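Local coordinates for protein NalD (Pseudomonas aeruginosa PAO1, PDB 5DAJ) that represses transcription of the MexAB-OprM multidrug efflux pump as a secondary, TetR-family repressor whose repression is relieved by novobiocin binding, at residues Ala18-Phe23 / Arg106-Ile111; Gly27-Ser32 / Arg115-Glu120; Lys54-Asn59 / Leu122-Glu127. All blocks are in the same frame, centred on the assembly; numbering follows the deposited sequence.

Contact 1 of 3, residues Ala18-Phe23 / Arg106-Ile111; sequences AAEELF and RRILTI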
loop_
_atom_site.group_PDB
_atom_site.type_symbol
_atom_site.label_atom_id
_atom_site.label_comp_id
_atom_site.label_asym_id
_atom_site.label_seq_id
_atom_site.Cartn_x
_atom_site.Cartn_y
_atom_site.Cartn_z
ATOM N N ALA A 18 -18.343 -12.306 -11.948
ATOM C CA ALA A 18 -19.179 -12.428 -10.744
ATOM C C ALA A 18 -18.375 -12.221 -9.464
ATOM O O ALA A 18 -18.737 -11.402 -8.617
ATOM C CB ALA A 18 -19.859 -13.786 -10.702
ATOM N N ALA A 19 -17.257 -12.929 -9.368
ATOM C CA ALA A 19 -16.337 -12.790 -8.237
ATOM C C ALA A 19 -15.781 -11.365 -8.094
ATOM O O ALA A 19 -15.643 -10.848 -6.977
ATOM C CB ALA A 19 -15.189 -13.780 -8.370
ATOM N N GLU A 20 -15.422 -10.762 -9.230
ATOM C CA GLU A 20 -14.907 -9.382 -9.270
ATOM C C GLU A 20 -15.914 -8.432 -8.628
ATOM O O GLU A 20 -15.567 -7.669 -7.732
ATOM C CB GLU A 20 -14.601 -8.961 -10.710
ATOM C CG GLU A 20 -14.035 -7.556 -10.885
ATOM C CD GLU A 20 -13.886 -7.157 -12.346
ATOM O OE1 GLU A 20 -13.536 -8.013 -13.182
ATOM O OE2 GLU A 20 -14.115 -5.969 -12.661
ATOM N N GLU A 21 -17.165 -8.523 -9.058
ATOM C CA GLU A 21 -18.253 -7.693 -8.505
ATOM C C GLU A 21 -18.490 -7.965 -7.006
ATOM O O GLU A 21 -18.610 -7.025 -6.208
ATOM C CB GLU A 21 -19.536 -7.931 -9.325
ATOM C CG GLU A 21 -20.795 -7.219 -8.994
ATOM C CD GLU A 21 -22.040 -8.040 -9.310
ATOM O OE1 GLU A 21 -22.642 -8.723 -8.429
ATOM O OE2 GLU A 21 -22.400 -8.021 -10.489
ATOM N N LEU A 22 -18.524 -9.242 -6.630
ATOM C CA LEU A 22 -18.764 -9.635 -5.225
ATOM C C LEU A 22 -17.627 -9.231 -4.288
ATOM O O LEU A 22 -17.879 -8.624 -3.241
ATOM C CB LEU A 22 -19.035 -11.135 -5.079
ATOM C CG LEU A 22 -20.516 -11.516 -5.121
ATOM C CD1 LEU A 22 -20.988 -11.689 -6.552
ATOM C CD2 LEU A 22 -20.759 -12.787 -4.332
ATOM N N PHE A 23 -16.396 -9.578 -4.660
ATOM C CA PHE A 23 -15.203 -9.179 -3.896
ATOM C C PHE A 23 -15.189 -7.675 -3.674
ATOM O O PHE A 23 -14.941 -7.205 -2.560
ATOM C CB PHE A 23 -13.900 -9.558 -4.615
ATOM C CG PHE A 23 -13.592 -11.031 -4.646
ATOM C CD1 PHE A 23 -14.206 -11.947 -3.785
ATOM C CD2 PHE A 23 -12.631 -11.502 -5.526
ATOM C CE1 PHE A 23 -13.884 -13.288 -3.832
ATOM C CE2 PHE A 23 -12.305 -12.851 -5.580
ATOM C CZ PHE A 23 -12.929 -13.743 -4.729
ATOM N N ARG A 106 -8.628 -0.974 -12.511
ATOM C CA ARG A 106 -8.973 -0.192 -11.325
ATOM C C ARG A 106 -9.769 -1.058 -10.347
ATOM O O ARG A 106 -9.401 -1.150 -9.180
ATOM C CB ARG A 106 -9.765 1.064 -11.698
ATOM C CG ARG A 106 -10.025 2.021 -10.538
ATOM C CD ARG A 106 -11.092 3.040 -10.888
ATOM N NE ARG A 106 -10.959 3.535 -12.267
ATOM C CZ ARG A 106 -11.922 3.556 -13.195
ATOM N NH1 ARG A 106 -13.167 3.149 -12.936
ATOM N NH2 ARG A 106 -11.637 4.022 -14.408
ATOM N N ARG A 107 -10.821 -1.704 -10.844
ATOM C CA ARG A 107 -11.692 -2.550 -10.012
ATOM C C ARG A 107 -10.918 -3.678 -9.304
ATOM O O ARG A 107 -11.017 -3.840 -8.084
ATOM C CB ARG A 107 -12.846 -3.139 -10.836
ATOM C CG ARG A 107 -13.877 -2.106 -11.285
ATOM C CD ARG A 107 -14.873 -2.656 -12.311
ATOM N NE ARG A 107 -15.559 -3.866 -11.851
ATOM C CZ ARG A 107 -16.677 -3.911 -11.120
ATOM N NH1 ARG A 107 -17.309 -2.807 -10.737
ATOM N NH2 ARG A 107 -17.180 -5.087 -10.760
ATOM N N ILE A 108 -10.132 -4.419 -10.074
ATOM C CA ILE A 108 -9.376 -5.557 -9.552
ATOM C C ILE A 108 -8.282 -5.128 -8.563
ATOM O O ILE A 108 -8.073 -5.789 -7.545
ATOM C CB ILE A 108 -8.781 -6.412 -10.695
ATOM C CG1 ILE A 108 -9.912 -7.172 -11.403
ATOM C CG2 ILE A 108 -7.754 -7.408 -10.164
ATOM C CD1 ILE A 108 -9.525 -7.805 -12.720
ATOM N N LEU A 109 -7.578 -4.043 -8.866
ATOM C CA LEU A 109 -6.539 -3.536 -7.957
ATOM C C LEU A 109 -7.121 -2.953 -6.677
ATOM O O LEU A 109 -6.495 -3.066 -5.620
ATOM C CB LEU A 109 -5.626 -2.511 -8.628
ATOM C CG LEU A 109 -4.677 -3.078 -9.676
ATOM C CD1 LEU A 109 -3.872 -1.938 -10.256
ATOM C CD2 LEU A 109 -3.729 -4.127 -9.127
ATOM N N THR A 110 -8.314 -2.364 -6.759
ATOM C CA THR A 110 -9.022 -1.901 -5.549
ATOM C C THR A 110 -9.348 -3.116 -4.684
ATOM O O THR A 110 -9.251 -3.047 -3.459
ATOM C CB THR A 110 -10.368 -1.127 -5.883
ATOM O OG1 THR A 110 -10.143 -0.036 -6.775
ATOM C CG2 THR A 110 -11.104 -0.537 -4.691
ATOM N N ILE A 111 -9.700 -4.235 -5.311
ATOM C CA ILE A 111 -9.912 -5.474 -4.546
ATOM C C ILE A 111 -8.621 -5.896 -3.835
ATOM O O ILE A 111 -8.616 -6.147 -2.626
ATOM C CB ILE A 111 -10.396 -6.644 -5.424
ATOM C CG1 ILE A 111 -11.815 -6.391 -5.917
ATOM C CG2 ILE A 111 -10.359 -7.940 -4.636
ATOM C CD1 ILE A 111 -12.218 -7.277 -7.071
#
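A salt bridge supplies the polar part of the meeting between residues 18-23 and 106-111. Glu20 reaches out as an extended chain, CG anti to its backbone N (chi1 -179°), and crosses the side chain of Arg107 at about a right angle. Arg107 NE donates to Glu20 OE2 over 2.7 Å with an N-H...O angle of 165°. The acceptor lies in the guanidinium plane and uses the anti lone pair of OE2, the one pointing away from OE1, so a single NE-H is engaged instead of a two-pronged pairing of both oxygens. The bend of Arg107 at chi3 carries the far end of the guanidinium onward along the first helix, where NH2 comes 3.6 Å from Glu21 CA. The other carboxylate oxygen, Glu20 OE1, forms a salt bridge with Lys104, so two basic residues grip the group, which would probably keep it ionised although the residue is buried.

In the TetR fold this is the joint between the first helix of the DNA-binding domain, 6-26, and helix 103-114 of the C-terminal domain. The local axes approach to 9.8 Å and cross at 54°. In TetR and QacR, movement of the equivalent C-terminal helix relays ligand binding to the DNA-binding domain; the position of this contact is consistent with a similar path here.

The apolar part is carried by Ile111, pointing at the opposing helix. Its CD1 packs 3.8 Å from Phe23 CB and also lies 3.4 Å from the carbonyl O of Glu20. Phe23 directs its CB at helix 103-114, but its ring leads off to pack on Val28 and Thr31. Ile108 crosses the Glu20 side chain at about a right angle, its CD1 4.0 Å from Glu20 OE1, while also touching Leu62 of helix 54-63.

Contact 2 of 3, residues Gly27-Ser32 / Arg115-Glu120; sequences GVSHTS and RCEFTE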
loop_
_atom_site.group_PDB
_atom_site.type_symbol
_atom_site.label_atom_id
_atom_site.label_comp_id
_atom_site.label_asym_id
_atom_site.label_seq_id
_atom_site.Cartn_x
_atom_site.Cartn_y
_atom_site.Cartn_z
ATOM N N GLY A 27 -16.066 -7.729 -0.049
ATOM C CA GLY A 27 -14.750 -8.153 0.424
ATOM C C GLY A 27 -14.535 -9.623 0.127
ATOM O O GLY A 27 -15.494 -10.368 -0.049
ATOM N N VAL A 28 -13.278 -10.046 0.094
ATOM C CA VAL A 28 -12.917 -11.425 -0.267
ATOM C C VAL A 28 -13.278 -12.439 0.827
ATOM O O VAL A 28 -13.794 -13.511 0.524
ATOM C CB VAL A 28 -11.415 -11.545 -0.632
ATOM C CG1 VAL A 28 -10.982 -12.999 -0.808
ATOM C CG2 VAL A 28 -11.131 -10.780 -1.915
ATOM N N SER A 29 -12.981 -12.101 2.079
ATOM C CA SER A 29 -13.275 -12.965 3.239
ATOM C C SER A 29 -14.749 -13.352 3.316
ATOM O O SER A 29 -15.091 -14.528 3.450
ATOM C CB SER A 29 -12.892 -12.258 4.541
ATOM O OG SER A 29 -11.491 -12.180 4.666
ATOM N N HIS A 30 -15.601 -12.335 3.227
ATOM C CA HIS A 30 -17.063 -12.483 3.289
ATOM C C HIS A 30 -17.706 -12.933 1.964
ATOM O O HIS A 30 -18.931 -12.936 1.847
ATOM C CB HIS A 30 -17.702 -11.166 3.777
ATOM C CG HIS A 30 -17.348 -10.813 5.190
ATOM N ND1 HIS A 30 -17.646 -11.631 6.261
ATOM C CD2 HIS A 30 -16.728 -9.726 5.709
ATOM C CE1 HIS A 30 -17.222 -11.064 7.376
ATOM N NE2 HIS A 30 -16.661 -9.908 7.069
ATOM N N THR A 31 -16.889 -13.298 0.975
ATOM C CA THR A 31 -17.366 -13.855 -0.291
ATOM C C THR A 31 -16.930 -15.313 -0.410
ATOM O O THR A 31 -15.733 -15.622 -0.432
ATOM C CB THR A 31 -16.832 -13.084 -1.512
ATOM O OG1 THR A 31 -17.212 -11.710 -1.402
ATOM C CG2 THR A 31 -17.409 -13.652 -2.819
ATOM N N SER A 32 -17.916 -16.196 -0.515
ATOM C CA SER A 32 -17.679 -17.628 -0.644
ATOM C C SER A 32 -17.753 -18.067 -2.100
ATOM O O SER A 32 -18.246 -17.339 -2.971
ATOM C CB SER A 32 -18.724 -18.398 0.161
ATOM O OG SER A 32 -19.997 -18.285 -0.447
ATOM N N ARG A 115 -9.901 -4.605 -0.522
ATOM C CA ARG A 115 -11.003 -5.494 -0.206
ATOM C C ARG A 115 -10.563 -6.931 0.076
ATOM O O ARG A 115 -11.369 -7.844 -0.068
ATOM C CB ARG A 115 -12.012 -5.500 -1.352
ATOM C CG ARG A 115 -12.560 -4.144 -1.746
ATOM C CD ARG A 115 -13.576 -3.615 -0.747
ATOM N NE ARG A 115 -13.439 -2.173 -0.579
ATOM C CZ ARG A 115 -13.860 -1.250 -1.442
ATOM N NH1 ARG A 115 -14.472 -1.585 -2.574
ATOM N NH2 ARG A 115 -13.661 0.035 -1.168
ATOM N N CYS A 116 -9.316 -7.150 0.492
ATOM C CA CYS A 116 -8.899 -8.495 0.884
ATOM C C CYS A 116 -7.780 -8.547 1.914
ATOM O O CYS A 116 -6.899 -7.711 1.940
ATOM C CB CYS A 116 -8.546 -9.339 -0.335
ATOM S SG CYS A 116 -6.850 -9.252 -0.862
ATOM N N GLU A 117 -7.850 -9.560 2.766
ATOM C CA GLU A 117 -6.903 -9.746 3.855
ATOM C C GLU A 117 -6.170 -11.049 3.617
ATOM O O GLU A 117 -6.791 -12.075 3.347
ATOM C CB GLU A 117 -7.595 -9.720 5.239
ATOM C CG GLU A 117 -8.884 -10.518 5.378
ATOM C CD GLU A 117 -9.563 -10.327 6.723
ATOM O OE1 GLU A 117 -9.821 -9.170 7.114
ATOM O OE2 GLU A 117 -9.849 -11.334 7.405
ATOM N N PHE A 118 -4.848 -11.005 3.746
ATOM C CA PHE A 118 -4.000 -12.154 3.435
ATOM C C PHE A 118 -3.803 -13.076 4.633
ATOM O O PHE A 118 -2.772 -13.078 5.301
ATOM C CB PHE A 118 -2.692 -11.682 2.833
ATOM C CG PHE A 118 -2.877 -11.034 1.500
ATOM C CD1 PHE A 118 -2.988 -11.810 0.347
ATOM C CD2 PHE A 118 -3.004 -9.660 1.393
ATOM C CE1 PHE A 118 -3.187 -11.225 -0.893
ATOM C CE2 PHE A 118 -3.200 -9.075 0.155
ATOM C CZ PHE A 118 -3.287 -9.862 -0.985
ATOM N N THR A 119 -4.873 -13.815 4.906
ATOM C CA THR A 119 -4.886 -14.955 5.810
ATOM C C THR A 119 -4.210 -16.180 5.210
ATOM O O THR A 119 -3.700 -16.114 4.115
ATOM C CB THR A 119 -6.340 -15.361 6.132
ATOM O OG1 THR A 119 -7.207 -15.297 4.972
ATOM C CG2 THR A 119 -6.863 -14.459 7.200
ATOM N N GLU A 120 -4.198 -17.291 5.949
ATOM C CA GLU A 120 -3.794 -18.604 5.411
ATOM C C GLU A 120 -4.555 -19.012 4.143
ATOM O O GLU A 120 -3.944 -19.502 3.201
ATOM C CB GLU A 120 -3.965 -19.710 6.464
ATOM C CG GLU A 120 -3.276 -21.024 6.109
ATOM C CD GLU A 120 -1.836 -21.083 6.587
ATOM O OE1 GLU A 120 -1.620 -21.137 7.816
ATOM O OE2 GLU A 120 -0.921 -21.086 5.735
#
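Two loops run past each other here: residues 27-32 link helix 6-26 to helix 33-40, which opens the predicted helix-turn-helix, and residues 115-120 link helix 103-114 to helix 123-145. Their backbones are joined by Val28 N donating to Arg115 O at 2.9 Å, nearly along the C=O axis (170° at the oxygen). Gly27, with positive phi, ends helix 6-26, and its CA makes a C-H...O contact to the same carbonyl. Beyond it, Val28 to Thr31 form a type I turn, with Thr31 OG1 bonded to Gly27 O. Val28 CG2 packs 3.4 Å from Cys116 CB, the main apolar touch.

The side chain of Glu117 can be traced outward. From CB, a chi1 of 45° sets CG between the backbone N and the carbonyl carbon and swings it to Ser29, 3.2 Å from Ser29 OG. The chain then runs extended, so CD stays beside that hydroxyl at 3.4 Å from Ser29 OG. At the tip, OE2 lies 3.3 Å from Ser29 OG; His30 N here makes a weak hydrogen bond to Glu117 OE2 of the second subunit. OE1 accepts a hydrogen bond from Ser29 N of the second subunit, and the reciprocal pair, Ser29 N here to Glu117 OE1 of that subunit, is also made.

A buried carboxylate is therefore met by backbone N-H groups at the start of a turn, which would help it carry its negative charge. Because those donors belong to the other subunit, this loop pairing is part of the subunit interface and is probably stabilised by dimer formation.

Contact 3 of 3, residues Lys54-Asn59 / Leu122-Glu127; sequences KAHLFN and LREAQE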
loop_
_atom_site.group_PDB
_atom_site.type_symbol
_atom_site.label_atom_id
_atom_site.label_comp_id
_atom_site.label_asym_id
_atom_site.label_seq_id
_atom_site.Cartn_x
_atom_site.Cartn_y
_atom_site.Cartn_z
ATOM N N LYS A 54 -10.409 -20.679 -3.518
ATOM C CA LYS A 54 -10.583 -19.224 -3.570
ATOM C C LYS A 54 -9.293 -18.483 -3.933
ATOM O O LYS A 54 -9.325 -17.505 -4.673
ATOM C CB LYS A 54 -11.134 -18.683 -2.235
ATOM C CG LYS A 54 -11.755 -17.294 -2.363
ATOM C CD LYS A 54 -11.973 -16.602 -1.036
ATOM C CE LYS A 54 -13.050 -17.260 -0.217
ATOM N NZ LYS A 54 -13.407 -16.409 0.950
ATOM N N ALA A 55 -8.171 -18.924 -3.371
ATOM C CA ALA A 55 -6.856 -18.283 -3.597
ATOM C C ALA A 55 -6.435 -18.355 -5.049
ATOM O O ALA A 55 -5.917 -17.384 -5.601
ATOM C CB ALA A 55 -5.783 -18.907 -2.717
ATOM N N HIS A 56 -6.652 -19.517 -5.652
ATOM C CA HIS A 56 -6.322 -19.726 -7.059
ATOM C C HIS A 56 -7.229 -18.906 -7.962
ATOM O O HIS A 56 -6.772 -18.376 -8.967
ATOM C CB HIS A 56 -6.434 -21.192 -7.441
ATOM C CG HIS A 56 -5.906 -21.500 -8.807
ATOM N ND1 HIS A 56 -6.706 -21.986 -9.819
ATOM C CD2 HIS A 56 -4.666 -21.374 -9.339
ATOM C CE1 HIS A 56 -5.981 -22.164 -10.908
ATOM N NE2 HIS A 56 -4.740 -21.797 -10.644
ATOM N N LEU A 57 -8.509 -18.831 -7.594
ATOM C CA LEU A 57 -9.490 -18.006 -8.307
ATOM C C LEU A 57 -9.029 -16.553 -8.314
ATOM O O LEU A 57 -8.919 -15.919 -9.362
ATOM C CB LEU A 57 -10.868 -18.110 -7.651
ATOM C CG LEU A 57 -12.043 -17.549 -8.454
ATOM C CD1 LEU A 57 -13.337 -18.247 -8.069
ATOM C CD2 LEU A 57 -12.211 -16.044 -8.279
ATOM N N PHE A 58 -8.731 -16.054 -7.121
ATOM C CA PHE A 58 -8.237 -14.688 -6.920
ATOM C C PHE A 58 -6.994 -14.402 -7.764
ATOM O O PHE A 58 -6.855 -13.330 -8.335
ATOM C CB PHE A 58 -7.928 -14.475 -5.439
ATOM C CG PHE A 58 -7.485 -13.085 -5.098
ATOM C CD1 PHE A 58 -8.384 -12.052 -5.084
ATOM C CD2 PHE A 58 -6.173 -12.823 -4.781
ATOM C CE1 PHE A 58 -7.982 -10.771 -4.750
ATOM C CE2 PHE A 58 -5.762 -11.544 -4.453
ATOM C CZ PHE A 58 -6.676 -10.513 -4.436
ATOM N N ASN A 59 -6.107 -15.382 -7.834
ATOM C CA ASN A 59 -4.869 -15.272 -8.600
ATOM C C ASN A 59 -5.095 -15.211 -10.116
ATOM O O ASN A 59 -4.439 -14.431 -10.821
ATOM C CB ASN A 59 -3.945 -16.444 -8.269
ATOM C CG ASN A 59 -2.497 -16.030 -8.167
ATOM O OD1 ASN A 59 -1.644 -16.595 -8.817
ATOM N ND2 ASN A 59 -2.212 -15.024 -7.352
ATOM N N LEU A 122 -5.634 -17.403 1.721
ATOM C CA LEU A 122 -5.067 -16.723 0.545
ATOM C C LEU A 122 -3.532 -16.769 0.480
ATOM O O LEU A 122 -2.902 -15.909 -0.130
ATOM C CB LEU A 122 -5.567 -15.275 0.481
ATOM C CG LEU A 122 -7.038 -15.116 0.066
ATOM C CD1 LEU A 122 -7.890 -14.661 1.240
ATOM C CD2 LEU A 122 -7.161 -14.132 -1.074
ATOM N N ARG A 123 -2.934 -17.789 1.091
ATOM C CA ARG A 123 -1.468 -17.963 1.098
ATOM C C ARG A 123 -0.900 -17.992 -0.318
ATOM O O ARG A 123 0.058 -17.284 -0.624
ATOM C CB ARG A 123 -1.078 -19.261 1.811
ATOM C CG ARG A 123 0.392 -19.363 2.186
ATOM C CD ARG A 123 0.635 -18.834 3.589
ATOM N NE ARG A 123 2.020 -19.002 4.019
ATOM C CZ ARG A 123 2.479 -18.708 5.237
ATOM N NH1 ARG A 123 1.670 -18.215 6.176
ATOM N NH2 ARG A 123 3.763 -18.907 5.521
ATOM N N GLU A 124 -1.507 -18.818 -1.166
ATOM C CA GLU A 124 -1.090 -18.993 -2.573
ATOM C C GLU A 124 -1.078 -17.684 -3.360
ATOM O O GLU A 124 -0.157 -17.426 -4.143
ATOM C CB GLU A 124 -2.019 -19.985 -3.282
ATOM C CG GLU A 124 -1.673 -20.251 -4.745
ATOM C CD GLU A 124 -2.712 -21.101 -5.459
ATOM O OE1 GLU A 124 -3.462 -21.865 -4.801
ATOM O OE2 GLU A 124 -2.777 -21.009 -6.695
ATOM N N ALA A 125 -2.112 -16.880 -3.146
ATOM C CA ALA A 125 -2.247 -15.587 -3.820
ATOM C C ALA A 125 -1.165 -14.597 -3.419
ATOM O O ALA A 125 -0.603 -13.902 -4.270
ATOM C CB ALA A 125 -3.604 -14.986 -3.531
ATOM N N GLN A 126 -0.878 -14.548 -2.123
ATOM C CA GLN A 126 0.199 -13.713 -1.600
ATOM C C GLN A 126 1.573 -14.129 -2.139
ATOM O O GLN A 126 2.379 -13.278 -2.522
ATOM C CB GLN A 126 0.225 -13.742 -0.068
ATOM C CG GLN A 126 1.352 -12.912 0.537
ATOM C CD GLN A 126 1.146 -12.595 2.006
ATOM O OE1 GLN A 126 1.143 -11.425 2.404
ATOM N NE2 GLN A 126 0.987 -13.637 2.826
ATOM N N GLU A 127 1.841 -15.431 -2.132
ATOM C CA GLU A 127 3.117 -15.965 -2.630
ATOM C C GLU A 127 3.378 -15.530 -4.072
ATOM O O GLU A 127 4.458 -15.016 -4.386
ATOM C CB GLU A 127 3.162 -17.494 -2.517
ATOM C CG GLU A 127 3.416 -17.996 -1.097
ATOM C CD GLU A 127 3.269 -19.506 -0.939
ATOM O OE1 GLU A 127 2.649 -20.167 -1.801
ATOM O OE2 GLU A 127 3.778 -20.039 0.069
#
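Both Phe58 and Glu124 hold CG anti to their backbone N (chi1 near 180° in both), and this throws each side chain across to the opposite helix. Leu122 does otherwise, with CG anti to its carbonyl carbon, and its isobutyl group swings in to meet the phenyl ring. The two helices are those of a TetR-type domain joint: helix 54-63, which follows the predicted helix-turn-helix, runs beside the start of helix 123-145 in the C-terminal domain. The local axes lie 8.0 Å apart and point in broadly similar directions, 34° from parallel.

Such close approach is possible because alanines sit in the middle. Ala55 CB points into the interface and rests 4.0 Å from Glu124 CB, and is equally near Leu122 CA on the opposing backbone. Ala125 CB touches both the Ala55 carbonyl O and the phenyl ring. On that ring two different approaches are seen. Leu122 CD2 lies over one face, offset toward the rim and 4.1 Å from Phe58 CD2, whereas Ala125 CB comes in at the edge, 3.6 Å from the same Phe58 CD2. The Phe58 ring also touches Phe23, Ile111 and Cys116, so it carries the packing of this pair into helices 6-26 and 103-114 and the loop that holds Cys116.

No hydrogen bond joins the two segments, and the polar residues border the apolar centre. Lys54 sends NZ to Glu121 in a salt bridge just ahead of the second helix. His56 is held by a bond from ND1 to the carbonyl O of Phe51, which places the proton on ND1 and restrains the ring's rotation. The extended Glu124 chain crosses it obliquely, planes 36° apart, and brings OE2 to the ring edge, near the imidazole plane and 3.3 Å from His56 CD2.

How the contacts relate
The three contacts form one continuous seam between the DNA-binding and C-terminal domains, their centres 12 Å (contacts 1 and 2), 14 Å (1 and 3) and 10 Å (2 and 3) apart. Contact 1 passes into contact 2 where Phe23 CG meets Val28 CG2 at 3.7 Å, and into contact 3 where Ile111 CG2 meets Phe58 CE1 at 3.7 Å. Lys54 of contact 3 ties it to contact 2, its NZ lying 3.0 Å from Val28 O in a probable hydrogen bond. Contact 2 also faces the second subunit most extensively, so a shift in the C-terminal domain on ligand binding could reach both the dimer interface and the DNA-binding helices through this seam.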